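Local coordinates for glucokinase (Streptomyces griseus, PDB 3VGM), which probably catalyses the ATP-dependent phosphorylation of D-glucose to D-glucose 6-phosphate, as a zinc-containing ROK-family kinase, at residues Leu3-Asp8 and Glu58-Gly63; Ile14-Val19 and Ala46-Ala51; Val68-Ala73 and Arg146-Val151; Ile128-Gly133 and Phe256-Gly261. All coordinates share one frame; numbering follows the deposited sequence.

Interaction 1: residues Leu3-Asp8 and Glu58-Gly63; sequences LTIGVD and EAVGIG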
loop_
_atom_site.group_PDB
_atom_site.type_symbol
_atom_site.label_atom_id
_atom_site.label_comp_id
_atom_site.label_asym_id
_atom_site.label_seq_id
_atom_site.Cartn_x
_atom_site.Cartn_y
_atom_site.Cartn_z
ATOM N N LEU A 3 -31.757 -17.174 -35.548
ATOM C CA LEU A 3 -30.820 -16.051 -35.527
ATOM C C LEU A 3 -31.212 -14.994 -34.509
ATOM O O LEU A 3 -32.405 -14.712 -34.313
ATOM C CB LEU A 3 -30.781 -15.395 -36.906
ATOM C CG LEU A 3 -30.409 -16.320 -38.067
ATOM C CD1 LEU A 3 -30.504 -15.525 -39.376
ATOM C CD2 LEU A 3 -29.001 -16.906 -37.891
ATOM N N THR A 4 -30.208 -14.426 -33.840
ATOM C CA THR A 4 -30.437 -13.304 -32.950
ATOM C C THR A 4 -29.439 -12.198 -33.281
ATOM O O THR A 4 -28.490 -12.422 -34.035
ATOM C CB THR A 4 -30.281 -13.712 -31.459
ATOM O OG1 THR A 4 -28.978 -14.268 -31.264
ATOM C CG2 THR A 4 -31.329 -14.772 -31.083
ATOM N N ILE A 5 -29.662 -11.006 -32.732
ATOM C CA ILE A 5 -28.732 -9.909 -32.903
ATOM C C ILE A 5 -28.005 -9.626 -31.585
ATOM O O ILE A 5 -28.630 -9.644 -30.538
ATOM C CB ILE A 5 -29.460 -8.654 -33.421
ATOM C CG1 ILE A 5 -29.652 -8.800 -34.940
ATOM C CG2 ILE A 5 -28.679 -7.366 -33.091
ATOM C CD1 ILE A 5 -30.321 -7.634 -35.593
ATOM N N GLY A 6 -26.697 -9.380 -31.644
ATOM C CA GLY A 6 -25.963 -8.889 -30.486
ATOM C C GLY A 6 -25.592 -7.441 -30.724
ATOM O O GLY A 6 -25.315 -7.035 -31.861
ATOM N N VAL A 7 -25.600 -6.654 -29.650
ATOM C CA VAL A 7 -25.240 -5.241 -29.728
ATOM C C VAL A 7 -24.103 -4.991 -28.757
ATOM O O VAL A 7 -24.160 -5.435 -27.608
ATOM C CB VAL A 7 -26.456 -4.292 -29.392
ATOM C CG1 VAL A 7 -26.050 -2.812 -29.475
ATOM C CG2 VAL A 7 -27.613 -4.555 -30.335
ATOM N N ASP A 8 -23.065 -4.314 -29.236
ATOM C CA ASP A 8 -21.943 -3.875 -28.406
ATOM C C ASP A 8 -21.999 -2.347 -28.350
ATOM O O ASP A 8 -21.889 -1.675 -29.371
ATOM C CB ASP A 8 -20.628 -4.369 -29.053
ATOM C CG ASP A 8 -19.379 -4.047 -28.223
ATOM O OD1 ASP A 8 -19.229 -2.894 -27.751
ATOM O OD2 ASP A 8 -18.531 -4.948 -28.051
ATOM N N GLU A 58 -34.814 -13.251 -34.226
ATOM C CA GLU A 58 -35.769 -13.653 -33.171
ATOM C C GLU A 58 -35.663 -12.894 -31.859
ATOM O O GLU A 58 -36.633 -12.832 -31.113
ATOM C CB GLU A 58 -35.672 -15.154 -32.903
ATOM C CG GLU A 58 -36.083 -15.987 -34.121
ATOM C CD GLU A 58 -36.094 -17.482 -33.853
ATOM O OE1 GLU A 58 -36.396 -18.235 -34.799
ATOM O OE2 GLU A 58 -35.791 -17.903 -32.710
ATOM N N ALA A 59 -34.484 -12.349 -31.556
ATOM C CA ALA A 59 -34.261 -11.656 -30.284
ATOM C C ALA A 59 -33.035 -10.754 -30.408
ATOM O O ALA A 59 -32.243 -10.895 -31.363
ATOM C CB ALA A 59 -34.093 -12.656 -29.122
ATOM N N VAL A 60 -32.908 -9.819 -29.476
ATOM C CA VAL A 60 -31.777 -8.881 -29.433
ATOM C C VAL A 60 -31.103 -8.955 -28.048
ATOM O O VAL A 60 -31.786 -8.889 -27.007
ATOM C CB VAL A 60 -32.242 -7.424 -29.710
ATOM C CG1 VAL A 60 -31.073 -6.461 -29.629
ATOM C CG2 VAL A 60 -32.915 -7.299 -31.099
ATOM N N GLY A 61 -29.775 -9.119 -28.032
ATOM C CA GLY A 61 -29.033 -9.053 -26.778
ATOM C C GLY A 61 -28.146 -7.826 -26.832
ATOM O O GLY A 61 -27.456 -7.606 -27.833
ATOM N N ILE A 62 -28.143 -7.048 -25.750
ATOM C CA ILE A 62 -27.379 -5.816 -25.663
ATOM C C ILE A 62 -26.358 -5.929 -24.513
ATOM O O ILE A 62 -26.735 -6.179 -23.349
ATOM C CB ILE A 62 -28.282 -4.584 -25.413
ATOM C CG1 ILE A 62 -29.386 -4.485 -26.473
ATOM C CG2 ILE A 62 -27.423 -3.277 -25.350
ATOM C CD1 ILE A 62 -30.395 -3.365 -26.176
ATOM N N GLY A 63 -25.082 -5.740 -24.849
ATOM C CA GLY A 63 -24.008 -5.702 -23.816
ATOM C C GLY A 63 -23.705 -4.244 -23.509
ATOM O O GLY A 63 -23.468 -3.432 -24.438
#
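A parallel strand pairing joins Leu3-Asp8 to Glu58-Gly63 in the middle of a five-stranded mixed sheet. Ile5 N donates to Ala59 O at 2.9 Å and Ile5 O accepts from Gly61 N at 2.8 Å; Val7 does the same with Gly61 O and Gly63 N. The bond from Val7 N to Gly61 O is the bent one, 139° at the hydrogen, and the CA of Gly6 also leans on that oxygen at 3.3 Å. These are the first and fourth strands in chain order of the 3-2-1-4-5 sheet of the actin-like ATPase fold, to whose clan the ROK family belongs. On one face the branched side chains of Ile5, Val7, Val60 and Ile62 form an apolar layer beneath helix 37-52, whose Val48 touches three of them. CG1 of Val7 stands anti to the backbone N (chi1 180°), which puts CG2 beside that N and 4.0 Å from Val60 CG1, and its CB meets CG1 of Ile62. The opposite face carries Gly6, Gly61 and Gly63 along with Asp8. Near the strand starts, Thr4 CG2 rests against Ala59 CB at 4.0 Å, while Thr4 OG1 is hydrogen-bonded to the carbonyl of Ala307.

Interaction 2: residues Ile14-Val19 and Ala46-Ala51; sequences IAAGVV and AAVAGA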
loop_
_atom_site.group_PDB
_atom_site.type_symbol
_atom_site.label_atom_id
_atom_site.label_comp_id
_atom_site.label_asym_id
_atom_site.label_seq_id
_atom_site.Cartn_x
_atom_site.Cartn_y
_atom_site.Cartn_z
ATOM N N ILE A 14 -21.276 1.949 -31.775
ATOM C CA ILE A 14 -22.245 0.934 -31.401
ATOM C C ILE A 14 -22.331 -0.015 -32.594
ATOM O O ILE A 14 -22.596 0.417 -33.738
ATOM C CB ILE A 14 -23.624 1.568 -31.099
ATOM C CG1 ILE A 14 -23.526 2.497 -29.871
ATOM C CG2 ILE A 14 -24.706 0.491 -30.919
ATOM C CD1 ILE A 14 -24.733 3.448 -29.698
ATOM N N ALA A 15 -22.061 -1.297 -32.349
ATOM C CA ALA A 15 -22.098 -2.295 -33.430
ATOM C C ALA A 15 -23.194 -3.309 -33.138
ATOM O O ALA A 15 -23.338 -3.761 -31.987
ATOM C CB ALA A 15 -20.757 -2.997 -33.538
ATOM N N ALA A 16 -23.971 -3.666 -34.164
ATOM C CA ALA A 16 -24.946 -4.733 -34.020
ATOM C C ALA A 16 -24.627 -5.777 -35.093
ATOM O O ALA A 16 -24.174 -5.421 -36.181
ATOM C CB ALA A 16 -26.372 -4.213 -34.195
ATOM N N GLY A 17 -24.819 -7.042 -34.765
ATOM C CA GLY A 17 -24.529 -8.118 -35.699
ATOM C C GLY A 17 -25.541 -9.242 -35.555
ATOM O O GLY A 17 -25.977 -9.560 -34.450
ATOM N N VAL A 18 -25.942 -9.820 -36.687
ATOM C CA VAL A 18 -26.753 -11.034 -36.687
ATOM C C VAL A 18 -25.831 -12.210 -36.448
ATOM O O VAL A 18 -24.799 -12.344 -37.124
ATOM C CB VAL A 18 -27.486 -11.207 -38.021
ATOM C CG1 VAL A 18 -28.089 -12.610 -38.144
ATOM C CG2 VAL A 18 -28.555 -10.130 -38.148
ATOM N N VAL A 19 -26.192 -13.048 -35.471
ATOM C CA VAL A 19 -25.334 -14.160 -35.045
ATOM C C VAL A 19 -26.102 -15.482 -35.097
ATOM O O VAL A 19 -27.233 -15.570 -34.602
ATOM C CB VAL A 19 -24.825 -13.939 -33.605
ATOM C CG1 VAL A 19 -23.845 -15.074 -33.172
ATOM C CG2 VAL A 19 -24.132 -12.548 -33.476
ATOM N N ALA A 46 -31.124 1.923 -34.649
ATOM C CA ALA A 46 -30.649 2.054 -36.019
ATOM C C ALA A 46 -29.629 0.960 -36.329
ATOM O O ALA A 46 -29.646 0.396 -37.426
ATOM C CB ALA A 46 -30.056 3.446 -36.284
ATOM N N ALA A 47 -28.748 0.656 -35.370
ATOM C CA ALA A 47 -27.747 -0.404 -35.554
ATOM C C ALA A 47 -28.434 -1.751 -35.758
ATOM O O ALA A 47 -28.087 -2.500 -36.678
ATOM C CB ALA A 47 -26.750 -0.455 -34.350
ATOM N N VAL A 48 -29.428 -2.041 -34.919
ATOM C CA VAL A 48 -30.220 -3.279 -35.036
ATOM C C VAL A 48 -30.918 -3.379 -36.407
ATOM O O VAL A 48 -30.894 -4.421 -37.067
ATOM C CB VAL A 48 -31.232 -3.376 -33.861
ATOM C CG1 VAL A 48 -32.261 -4.465 -34.099
ATOM C CG2 VAL A 48 -30.477 -3.605 -32.543
ATOM N N ALA A 49 -31.518 -2.280 -36.850
ATOM C CA ALA A 49 -32.203 -2.268 -38.161
ATOM C C ALA A 49 -31.236 -2.541 -39.322
ATOM O O ALA A 49 -31.535 -3.333 -40.232
ATOM C CB ALA A 49 -32.956 -0.946 -38.359
ATOM N N GLY A 50 -30.079 -1.891 -39.292
ATOM C CA GLY A 50 -29.085 -2.076 -40.337
ATOM C C GLY A 50 -28.526 -3.484 -40.396
ATOM O O GLY A 50 -28.367 -4.034 -41.486
ATOM N N ALA A 51 -28.232 -4.076 -39.232
ATOM C CA ALA A 51 -27.727 -5.454 -39.180
ATOM C C ALA A 51 -28.782 -6.485 -39.599
ATOM O O ALA A 51 -28.458 -7.507 -40.201
ATOM C CB ALA A 51 -27.198 -5.784 -37.758
#
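Strand Ile14-Val19 and helix Ala46-Ala51 run in roughly the same direction, their axes 7.1 Å apart at the closest point and inclined by 36°. So near an approach rests on small side chains, and alanines supply most of the contact. The methyl of Ala16 projects at the helix and sits against the turn begun by Ala47: its CB is 3.8 Å from Ala47 CB and 3.5 Å from Ala47 O, a carbonyl already engaged by Ala51 N within the helix. One turn later Ala51 packs back on the strand, its CB lying 3.4 Å from Ala16 O and 4.0 Å from Ala16 CB. The two helix methyls thus stand on successive turns and both touch the single methyl of Ala16. Ile14 extends the apolar patch at one end; its CG2 branch, anti to the backbone N while CG1 lies beside it (chi1 -64°), reaches Ala47 CB at 4.1 Å. At the other end Val18 presents CG2 to Ala51 O at 3.3 Å, and that oxygen also accepts a hydrogen bond from Ser27 OG. This is close alpha/beta packing of a helix on one face of a sheet, distant from the zinc site. Strand 14-19 is flanked in that sheet by strands 3-9 and 25-32, and helix 37-52 lies across all three, with Val18 touching Leu3 and Ala47 touching Val31.

Interaction 3: residues Val68-Ala73 and Arg146-Val151; sequences VDDKRA and RGRFGV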
loop_
_atom_site.group_PDB
_atom_site.type_symbol
_atom_site.label_atom_id
_atom_site.label_comp_id
_atom_site.label_asym_id
_atom_site.label_seq_id
_atom_site.Cartn_x
_atom_site.Cartn_y
_atom_site.Cartn_z
ATOM N N VAL A 68 -25.622 -4.159 -14.391
ATOM C CA VAL A 68 -26.908 -4.524 -14.996
ATOM C C VAL A 68 -27.639 -5.388 -13.971
ATOM O O VAL A 68 -27.001 -6.205 -13.304
ATOM C CB VAL A 68 -26.670 -5.307 -16.305
ATOM C CG1 VAL A 68 -27.996 -5.817 -16.889
ATOM C CG2 VAL A 68 -25.978 -4.391 -17.322
ATOM N N ASP A 69 -28.947 -5.181 -13.808
ATOM C CA ASP A 69 -29.699 -5.946 -12.795
ATOM C C ASP A 69 -29.904 -7.436 -13.150
ATOM O O ASP A 69 -29.637 -7.867 -14.273
ATOM C CB ASP A 69 -31.031 -5.259 -12.472
ATOM C CG ASP A 69 -32.098 -5.476 -13.536
ATOM O OD1 ASP A 69 -33.283 -5.404 -13.143
ATOM O OD2 ASP A 69 -31.808 -5.688 -14.745
ATOM N N ASP A 70 -30.404 -8.211 -12.186
ATOM C CA ASP A 70 -30.537 -9.653 -12.369
ATOM C C ASP A 70 -31.715 -10.008 -13.273
ATOM O O ASP A 70 -31.798 -11.139 -13.774
ATOM C CB ASP A 70 -30.709 -10.336 -11.008
ATOM C CG ASP A 70 -31.881 -9.788 -10.225
ATOM O OD1 ASP A 70 -31.872 -8.591 -9.849
ATOM O OD2 ASP A 70 -32.827 -10.558 -9.971
ATOM N N LYS A 71 -32.625 -9.058 -13.478
ATOM C CA LYS A 71 -33.696 -9.263 -14.478
ATOM C C LYS A 71 -33.191 -9.043 -15.927
ATOM O O LYS A 71 -33.953 -9.213 -16.904
ATOM C CB LYS A 71 -34.873 -8.344 -14.189
ATOM C CG LYS A 71 -35.507 -8.557 -12.813
ATOM C CD LYS A 71 -36.690 -7.622 -12.628
ATOM C CE LYS A 71 -37.245 -7.766 -11.216
ATOM N NZ LYS A 71 -38.326 -6.780 -10.976
ATOM N N ARG A 72 -31.923 -8.651 -16.062
ATOM C CA ARG A 72 -31.298 -8.430 -17.395
ATOM C C ARG A 72 -32.126 -7.455 -18.219
ATOM O O ARG A 72 -32.482 -7.711 -19.384
ATOM C CB ARG A 72 -31.118 -9.761 -18.135
ATOM C CG ARG A 72 -30.391 -10.820 -17.296
ATOM C CD ARG A 72 -30.873 -12.218 -17.670
ATOM N NE ARG A 72 -30.254 -12.638 -18.922
ATOM C CZ ARG A 72 -30.744 -13.551 -19.756
ATOM N NH1 ARG A 72 -30.071 -13.856 -20.853
ATOM N NH2 ARG A 72 -31.917 -14.136 -19.519
ATOM N N ALA A 73 -32.419 -6.318 -17.596
ATOM C CA ALA A 73 -33.409 -5.379 -18.124
ATOM C C ALA A 73 -33.014 -3.933 -17.911
ATOM O O ALA A 73 -33.352 -3.073 -18.722
ATOM C CB ALA A 73 -34.785 -5.641 -17.461
ATOM N N ARG A 146 -24.301 -14.178 -12.575
ATOM C CA ARG A 146 -24.459 -12.729 -12.446
ATOM C C ARG A 146 -24.671 -12.282 -11.008
ATOM O O ARG A 146 -24.761 -11.083 -10.732
ATOM C CB ARG A 146 -25.662 -12.270 -13.275
ATOM C CG ARG A 146 -25.571 -12.626 -14.757
ATOM C CD ARG A 146 -26.927 -12.363 -15.400
ATOM N NE ARG A 146 -27.023 -12.847 -16.790
ATOM C CZ ARG A 146 -27.279 -14.106 -17.123
ATOM N NH1 ARG A 146 -27.423 -15.029 -16.182
ATOM N NH2 ARG A 146 -27.400 -14.452 -18.403
ATOM N N GLY A 147 -24.766 -13.235 -10.081
ATOM C CA GLY A 147 -25.006 -12.902 -8.667
ATOM C C GLY A 147 -26.486 -12.669 -8.371
ATOM O O GLY A 147 -27.333 -12.657 -9.284
ATOM N N ARG A 148 -26.803 -12.445 -7.103
ATOM C CA ARG A 148 -28.206 -12.256 -6.694
ATOM C C ARG A 148 -28.835 -11.026 -7.364
ATOM O O ARG A 148 -29.993 -11.082 -7.791
ATOM C CB ARG A 148 -28.289 -12.125 -5.162
ATOM C CG ARG A 148 -29.601 -11.551 -4.647
ATOM C CD ARG A 148 -30.795 -12.486 -4.916
ATOM N NE ARG A 148 -32.034 -11.896 -4.398
ATOM C CZ ARG A 148 -32.795 -11.014 -5.056
ATOM N NH1 ARG A 148 -32.452 -10.599 -6.279
ATOM N NH2 ARG A 148 -33.902 -10.522 -4.475
ATOM N N PHE A 149 -28.077 -9.924 -7.451
ATOM C CA PHE A 149 -28.638 -8.674 -7.962
ATOM C C PHE A 149 -28.123 -8.297 -9.364
ATOM O O PHE A 149 -28.427 -7.204 -9.853
ATOM C CB PHE A 149 -28.382 -7.535 -6.952
ATOM C CG PHE A 149 -28.886 -7.842 -5.549
ATOM C CD1 PHE A 149 -30.255 -7.854 -5.276
ATOM C CD2 PHE A 149 -27.978 -8.122 -4.512
ATOM C CE1 PHE A 149 -30.729 -8.116 -3.965
ATOM C CE2 PHE A 149 -28.432 -8.381 -3.224
ATOM C CZ PHE A 149 -29.812 -8.378 -2.952
ATOM N N GLY A 150 -27.371 -9.201 -10.005
ATOM C CA GLY A 150 -26.955 -9.008 -11.412
ATOM C C GLY A 150 -25.555 -8.433 -11.515
ATOM O O GLY A 150 -24.985 -8.360 -12.614
ATOM N N VAL A 151 -24.985 -8.030 -10.385
ATOM C CA VAL A 151 -23.750 -7.208 -10.400
ATOM C C VAL A 151 -22.462 -7.950 -10.012
ATOM O O VAL A 151 -21.466 -7.312 -9.579
ATOM C CB VAL A 151 -23.916 -5.916 -9.510
ATOM C CG1 VAL A 151 -22.781 -4.935 -9.757
ATOM C CG2 VAL A 151 -25.256 -5.236 -9.812
HETATM O O HOH W 1 -23.747 -6.257 -14.030
HETATM O O HOH W 2 -30.604 -5.732 -8.980
#
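Asp70, Arg146 and Arg72 carry most of this loop-to-loop contact, in which the type I beta turn Asp69-Arg72, between strands 67-68 and 75-77, meets the irregular segment Arg146-Val151. Asp70 buries the most surface. With CG placed between the backbone N and the carbonyl carbon (chi1 56°), its carboxylate swings over the opposing backbone, CG lying 3.3 Å from Arg148 O. Its OD2 makes a long salt bridge of 3.7 Å to Arg148 NH1, the carboxylate and guanidinium planes being 68° apart. Water 2 donates to both Asp70 OD1 and Phe149 O, tying the two loops together. Arg146 stretches out from CG to NE, and the bent chain of Arg72 comes over one face of its guanidinium, with Arg72 NE 3.4 Å from Arg146 NH2. Glu103 forms salt bridges to both, OE2 to Arg72 NE and OE1 to Arg146 NE, which probably offsets the repulsion between them. An alanine in place of Arg72 would probably leave Glu103 with one salt-bridge partner fewer and take away the chain packed over that face of the Arg146 guanidinium. Asp252 of the second subunit accepts hydrogen bonds from the backbone N of Phe149 and Val151, so this loop also takes part in assembly. Water 1 accepts from Val68 N at 2.8 Å and lies 2.8 Å from Gly150 O, to which it probably donates.

Interaction 4: residues Ile128-Gly133 and Phe256-Gly261; sequences ITLGTG and FIVGGG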
loop_
_atom_site.group_PDB
_atom_site.type_symbol
_atom_site.label_atom_id
_atom_site.label_comp_id
_atom_site.label_asym_id
_atom_site.label_seq_id
_atom_site.Cartn_x
_atom_site.Cartn_y
_atom_site.Cartn_z
ATOM N N ILE A 128 -11.329 -12.416 -18.121
ATOM C CA ILE A 128 -11.002 -11.060 -17.728
ATOM C C ILE A 128 -10.810 -10.261 -19.027
ATOM O O ILE A 128 -10.222 -10.773 -19.976
ATOM C CB ILE A 128 -9.678 -11.016 -16.904
ATOM C CG1 ILE A 128 -9.823 -11.775 -15.573
ATOM C CG2 ILE A 128 -9.249 -9.591 -16.627
ATOM C CD1 ILE A 128 -10.859 -11.225 -14.705
ATOM N N THR A 129 -11.317 -9.036 -19.056
ATOM C CA THR A 129 -11.115 -8.139 -20.189
ATOM C C THR A 129 -10.280 -6.959 -19.723
ATOM O O THR A 129 -10.715 -6.189 -18.870
ATOM C CB THR A 129 -12.463 -7.624 -20.747
ATOM O OG1 THR A 129 -13.315 -8.740 -21.051
ATOM C CG2 THR A 129 -12.227 -6.834 -22.037
ATOM N N LEU A 130 -9.070 -6.846 -20.269
ATOM C CA LEU A 130 -8.187 -5.710 -20.014
ATOM C C LEU A 130 -8.319 -4.730 -21.165
ATOM O O LEU A 130 -7.682 -4.902 -22.216
ATOM C CB LEU A 130 -6.735 -6.207 -19.892
ATOM C CG LEU A 130 -6.512 -7.301 -18.833
ATOM C CD1 LEU A 130 -5.073 -7.844 -18.872
ATOM C CD2 LEU A 130 -6.859 -6.805 -17.407
ATOM N N GLY A 131 -9.185 -3.737 -21.008
ATOM C CA GLY A 131 -9.437 -2.766 -22.075
ATOM C C GLY A 131 -9.304 -1.372 -21.521
ATOM O O GLY A 131 -8.510 -1.137 -20.611
ATOM N N THR A 132 -10.089 -0.434 -22.030
ATOM C CA THR A 132 -10.106 0.890 -21.414
ATOM C C THR A 132 -10.525 0.797 -19.939
ATOM O O THR A 132 -9.908 1.438 -19.077
ATOM C CB THR A 132 -11.009 1.836 -22.197
ATOM O OG1 THR A 132 -10.540 1.852 -23.552
ATOM C CG2 THR A 132 -10.937 3.252 -21.621
ATOM N N GLY A 133 -11.545 -0.022 -19.682
ATOM C CA GLY A 133 -11.941 -0.402 -18.336
ATOM C C GLY A 133 -11.533 -1.845 -18.118
ATOM O O GLY A 133 -11.048 -2.519 -19.046
ATOM N N PHE A 256 -8.261 -19.343 -16.790
ATOM C CA PHE A 256 -8.545 -17.936 -16.990
ATOM C C PHE A 256 -8.438 -17.666 -18.496
ATOM O O PHE A 256 -7.546 -18.225 -19.166
ATOM C CB PHE A 256 -7.507 -17.096 -16.285
ATOM C CG PHE A 256 -7.622 -17.153 -14.806
ATOM C CD1 PHE A 256 -8.597 -16.389 -14.151
ATOM C CD2 PHE A 256 -6.785 -17.987 -14.064
ATOM C CE1 PHE A 256 -8.731 -16.449 -12.740
ATOM C CE2 PHE A 256 -6.913 -18.061 -12.643
ATOM C CZ PHE A 256 -7.876 -17.287 -11.997
ATOM N N ILE A 257 -9.364 -16.858 -19.008
ATOM C CA ILE A 257 -9.294 -16.397 -20.408
ATOM C C ILE A 257 -9.037 -14.911 -20.338
ATOM O O ILE A 257 -9.837 -14.177 -19.768
ATOM C CB ILE A 257 -10.587 -16.700 -21.180
ATOM C CG1 ILE A 257 -10.857 -18.212 -21.160
ATOM C CG2 ILE A 257 -10.461 -16.204 -22.647
ATOM C CD1 ILE A 257 -12.179 -18.577 -21.747
ATOM N N VAL A 258 -7.914 -14.463 -20.891
ATOM C CA VAL A 258 -7.506 -13.078 -20.767
ATOM C C VAL A 258 -7.676 -12.430 -22.147
ATOM O O VAL A 258 -7.078 -12.870 -23.133
ATOM C CB VAL A 258 -6.048 -12.951 -20.314
ATOM C CG1 VAL A 258 -5.627 -11.464 -20.255
ATOM C CG2 VAL A 258 -5.879 -13.623 -18.923
ATOM N N GLY A 259 -8.513 -11.402 -22.201
ATOM C CA GLY A 259 -8.817 -10.737 -23.460
ATOM C C GLY A 259 -8.811 -9.239 -23.271
ATOM O O GLY A 259 -8.273 -8.724 -22.279
ATOM N N GLY A 260 -9.416 -8.548 -24.235
ATOM C CA GLY A 260 -9.449 -7.072 -24.262
ATOM C C GLY A 260 -8.309 -6.466 -25.062
ATOM O O GLY A 260 -7.347 -7.150 -25.420
ATOM N N GLY A 261 -8.406 -5.159 -25.313
ATOM C CA GLY A 261 -7.448 -4.456 -26.189
ATOM C C GLY A 261 -6.016 -4.550 -25.717
ATOM O O GLY A 261 -5.093 -4.689 -26.519
#
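Backbone hydrogen bonds make up the core of the contact between Ile128-Gly133 and Phe256-Gly261, two adjacent parallel strands whose ends open into glycine-rich loops. Ile128 is bonded through both its N and its O, the N donating to Ile257 O at 2.8 Å and the O accepting from Gly259 N at 2.9 Å. Leu130 N then donates to Gly259 O, with a 169° angle at the hydrogen but the donor tilted 34° out of the carbonyl plane. A weaker CA-H...O approach of 3.6 Å brings Thr129 CA to the same oxygen. Among apolar contacts, Leu130 CD1 meets Val258 CG1 at 3.9 Å, the two side chains crossing at a slant on the face that helix 267-280 covers through Ile273 and Leu270. Ile128 points to this face as well and packs on Leu244 and Leu247 of helix 227-251. On the other face OG1 of Thr129 lies beside the backbone N (chi1 -54°), which leaves CG2 anti to it and lays this methyl on Gly260 CA at 3.6 Å. Tight packing there depends on the missing side chain of Gly260: a CB would run into both Leu130 O and Thr129 CG2. Past the strand ends Gly133 touches the bound glucose. The glycine-rich turns after paired central strands are consistent with the nucleotide-binding loops of the actin-like ATPase fold.

How the interactions relate
Interactions 1 and 2 form one unit: their centres are about 8 Å apart, interaction 2 is nested within the chain loop closed by interaction 1, and Ile5 CG1 packs on Val18 CG2 at 3.6 Å. Interaction 4 is the counterpart of interaction 1 in a second sheet of the same 3-2-1-4-5 order, their centres about 21 Å apart. Glucose lies near both, about 8 Å from the side chain of Asp8 and about 6 Å from that of Thr129. Interaction 3, centred about 18 Å from interaction 1 and about 21 Å from interaction 4, has the side chain of Val68 about 7 Å from the sugar and that of Val151 about 8 Å from that of His157, a zinc ligand.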